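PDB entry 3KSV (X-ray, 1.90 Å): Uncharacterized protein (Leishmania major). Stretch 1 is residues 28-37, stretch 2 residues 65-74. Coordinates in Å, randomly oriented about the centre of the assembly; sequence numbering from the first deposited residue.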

# COMPACT_ATOMS: atom_id res chain seq x y z
N VAL A 28 8.29 -14.50 8.39
CA VAL A 28 8.76 -13.30 9.14
C VAL A 28 7.76 -12.88 10.24
O VAL A 28 8.14 -12.32 11.29
CB VAL A 28 9.07 -12.13 8.14
CG1 VAL A 28 9.16 -10.79 8.85
CG2 VAL A 28 10.35 -12.43 7.36
N ALA A 29 6.49 -13.16 10.02
CA ALA A 29 5.45 -12.92 11.00
C ALA A 29 4.18 -13.63 10.53
O ALA A 29 4.04 -13.94 9.34
CB ALA A 29 5.20 -11.44 11.17
N GLU A 30 3.30 -13.91 11.48
CA GLU A 30 2.04 -14.58 11.20
C GLU A 30 1.02 -14.09 12.21
O GLU A 30 1.31 -14.00 13.39
CB GLU A 30 2.19 -16.10 11.26
CG GLU A 30 0.89 -16.86 10.94
CD GLU A 30 1.05 -18.39 10.85
OE1 GLU A 30 2.10 -18.95 11.26
OE2 GLU A 30 0.08 -19.05 10.37
N THR A 31 -0.16 -13.70 11.73
CA THR A 31 -1.24 -13.27 12.61
C THR A 31 -2.40 -14.17 12.25
O THR A 31 -2.25 -15.07 11.41
CB THR A 31 -1.58 -11.76 12.42
OG1 THR A 31 -2.03 -11.52 11.09
CG2 THR A 31 -0.35 -10.88 12.67
N SER A 32 -3.56 -13.95 12.86
CA SER A 32 -4.71 -14.78 12.54
C SER A 32 -5.07 -14.73 11.04
O SER A 32 -5.35 -15.77 10.43
CB SER A 32 -5.91 -14.38 13.38
OG SER A 32 -6.03 -12.97 13.41
N LYS A 33 -5.02 -13.55 10.43
CA LYS A 33 -5.54 -13.38 9.07
C LYS A 33 -4.49 -13.08 8.00
O LYS A 33 -4.84 -12.99 6.83
CB LYS A 33 -6.62 -12.28 9.06
CG LYS A 33 -7.93 -12.68 9.72
CD LYS A 33 -8.71 -13.64 8.82
CE LYS A 33 -10.04 -14.08 9.43
NZ LYS A 33 -10.93 -14.75 8.40
N ALA A 34 -3.21 -12.98 8.39
CA ALA A 34 -2.15 -12.49 7.51
C ALA A 34 -0.79 -13.17 7.75
O ALA A 34 -0.54 -13.72 8.81
CB ALA A 34 -2.01 -10.95 7.64
N LEU A 35 0.08 -13.12 6.74
CA LEU A 35 1.43 -13.65 6.82
C LEU A 35 2.45 -12.67 6.20
O LEU A 35 2.13 -11.95 5.25
CB LEU A 35 1.46 -15.00 6.08
CG LEU A 35 2.47 -16.04 6.52
CD1 LEU A 35 1.87 -16.88 7.65
CD2 LEU A 35 2.93 -16.91 5.31
N ALA A 36 3.68 -12.65 6.73
CA ALA A 36 4.79 -11.92 6.13
C ALA A 36 5.99 -12.84 5.87
O ALA A 36 6.28 -13.76 6.65
CB ALA A 36 5.19 -10.75 7.01
N PHE A 37 6.69 -12.58 4.76
CA PHE A 37 7.92 -13.25 4.43
C PHE A 37 8.80 -12.42 3.46
O PHE A 37 8.40 -11.36 2.98
CB PHE A 37 7.63 -14.64 3.87
CG PHE A 37 6.61 -14.66 2.80
CD1 PHE A 37 6.98 -14.46 1.48
CD2 PHE A 37 5.29 -14.88 3.10
CE1 PHE A 37 6.03 -14.49 0.45
CE2 PHE A 37 4.32 -14.91 2.10
CZ PHE A 37 4.69 -14.70 0.76
N GLU A 65 -12.45 -7.46 8.10
CA GLU A 65 -11.66 -7.92 9.25
C GLU A 65 -10.23 -8.27 8.82
O GLU A 65 -9.28 -8.00 9.54
CB GLU A 65 -12.31 -9.14 9.91
CG GLU A 65 -13.67 -8.85 10.60
CD GLU A 65 -14.87 -8.70 9.62
OE1 GLU A 65 -14.78 -9.17 8.45
OE2 GLU A 65 -15.91 -8.11 10.04
N ASP A 66 -10.11 -8.86 7.63
CA ASP A 66 -8.82 -9.20 7.02
C ASP A 66 -8.04 -7.95 6.64
O ASP A 66 -6.81 -7.93 6.65
CB ASP A 66 -9.04 -10.03 5.75
CG ASP A 66 -9.86 -11.29 5.99
OD1 ASP A 66 -11.06 -11.19 6.36
OD2 ASP A 66 -9.32 -12.40 5.78
N ALA A 67 -8.78 -6.91 6.27
CA ALA A 67 -8.18 -5.63 5.93
C ALA A 67 -7.59 -4.97 7.17
O ALA A 67 -6.47 -4.42 7.11
CB ALA A 67 -9.19 -4.74 5.27
N ALA A 68 -8.29 -5.04 8.30
CA ALA A 68 -7.76 -4.49 9.55
C ALA A 68 -6.47 -5.18 9.97
O ALA A 68 -5.49 -4.52 10.30
CB ALA A 68 -8.80 -4.57 10.67
N ASP A 69 -6.47 -6.51 9.91
CA ASP A 69 -5.31 -7.31 10.29
C ASP A 69 -4.12 -7.10 9.35
O ASP A 69 -2.96 -7.05 9.79
CB ASP A 69 -5.71 -8.80 10.34
CG ASP A 69 -4.74 -9.68 11.19
OD1 ASP A 69 -4.54 -9.43 12.41
OD2 ASP A 69 -4.21 -10.65 10.61
N VAL A 70 -4.39 -7.00 8.05
CA VAL A 70 -3.33 -6.74 7.07
C VAL A 70 -2.74 -5.32 7.23
O VAL A 70 -1.52 -5.13 7.16
CB VAL A 70 -3.78 -6.96 5.60
CG1 VAL A 70 -2.69 -6.49 4.66
CG2 VAL A 70 -4.10 -8.43 5.34
N GLY A 71 -3.60 -4.33 7.49
CA GLY A 71 -3.11 -2.97 7.76
C GLY A 71 -2.16 -2.92 8.96
O GLY A 71 -1.14 -2.23 8.94
N VAL A 72 -2.52 -3.64 10.02
CA VAL A 72 -1.72 -3.70 11.23
C VAL A 72 -0.39 -4.42 10.97
O VAL A 72 0.65 -3.90 11.36
CB VAL A 72 -2.48 -4.41 12.39
CG1 VAL A 72 -1.53 -4.87 13.48
CG2 VAL A 72 -3.54 -3.47 12.96
N LEU A 73 -0.43 -5.58 10.31
CA LEU A 73 0.81 -6.27 9.96
C LEU A 73 1.69 -5.46 9.02
O LEU A 73 2.91 -5.50 9.14
CB LEU A 73 0.53 -7.64 9.34
CG LEU A 73 1.78 -8.52 9.15
CD1 LEU A 73 2.72 -8.51 10.36
CD2 LEU A 73 1.35 -9.97 8.77
N LEU A 74 1.09 -4.73 8.09
CA LEU A 74 1.85 -3.85 7.18
C LEU A 74 2.63 -2.76 7.95
O LEU A 74 3.81 -2.51 7.68
CB LEU A 74 0.89 -3.21 6.19
CG LEU A 74 1.48 -2.46 5.00
CD1 LEU A 74 2.35 -3.38 4.15
CD2 LEU A 74 0.33 -1.86 4.17
O HOH W 1 -7.03 -13.36 5.36

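The carboxylate of Asp 69 anchors the helix to the turn between the two strands. Its OD2 accepts a very short hydrogen bond from Thr 31 OG1, at 2.4 Å, and a second from the backbone, Lys 33 N to Asp 69 OD2, at 3.0 Å. Aspartate suits this position because its short side chain, in the t rotamer, carries an acceptor from the helix surface straight to the loop. Thr 31, in the p rotamer, supplies the donor, and Thr 31 OG1 also accepts a weak hydrogen bond from Ala 34 N (3.3 Å), at the start of the second strand.

One helical turn earlier, Asp 66 meets Lys 33; an acidic side chain suits a place beside a lysine. The salt bridge is long, with Lys 33 NZ 3.9 Å from Asp 66 OD2, and the aliphatic part of the lysine lies closer: Lys 33 CD is 3.3 Å from the same OD2. A water reinforces the pair, donating to Lys 33 O (2.7 Å) and to Asp 66 OD2 (2.5 Å).

Beyond these polar contacts the interface becomes apolar. Leu 73, one turn after Asp 69, points toward the strands and reaches both: its CD1 lies 3.9 Å from Ala 29 CB, its CD2 3.7 Å from Ala 34 CB. Val 70 CG2 also touches Ala 34 CB, at 4.0 Å. The small alanine methyls face the helix, letting its larger side chains pack closely against the strands.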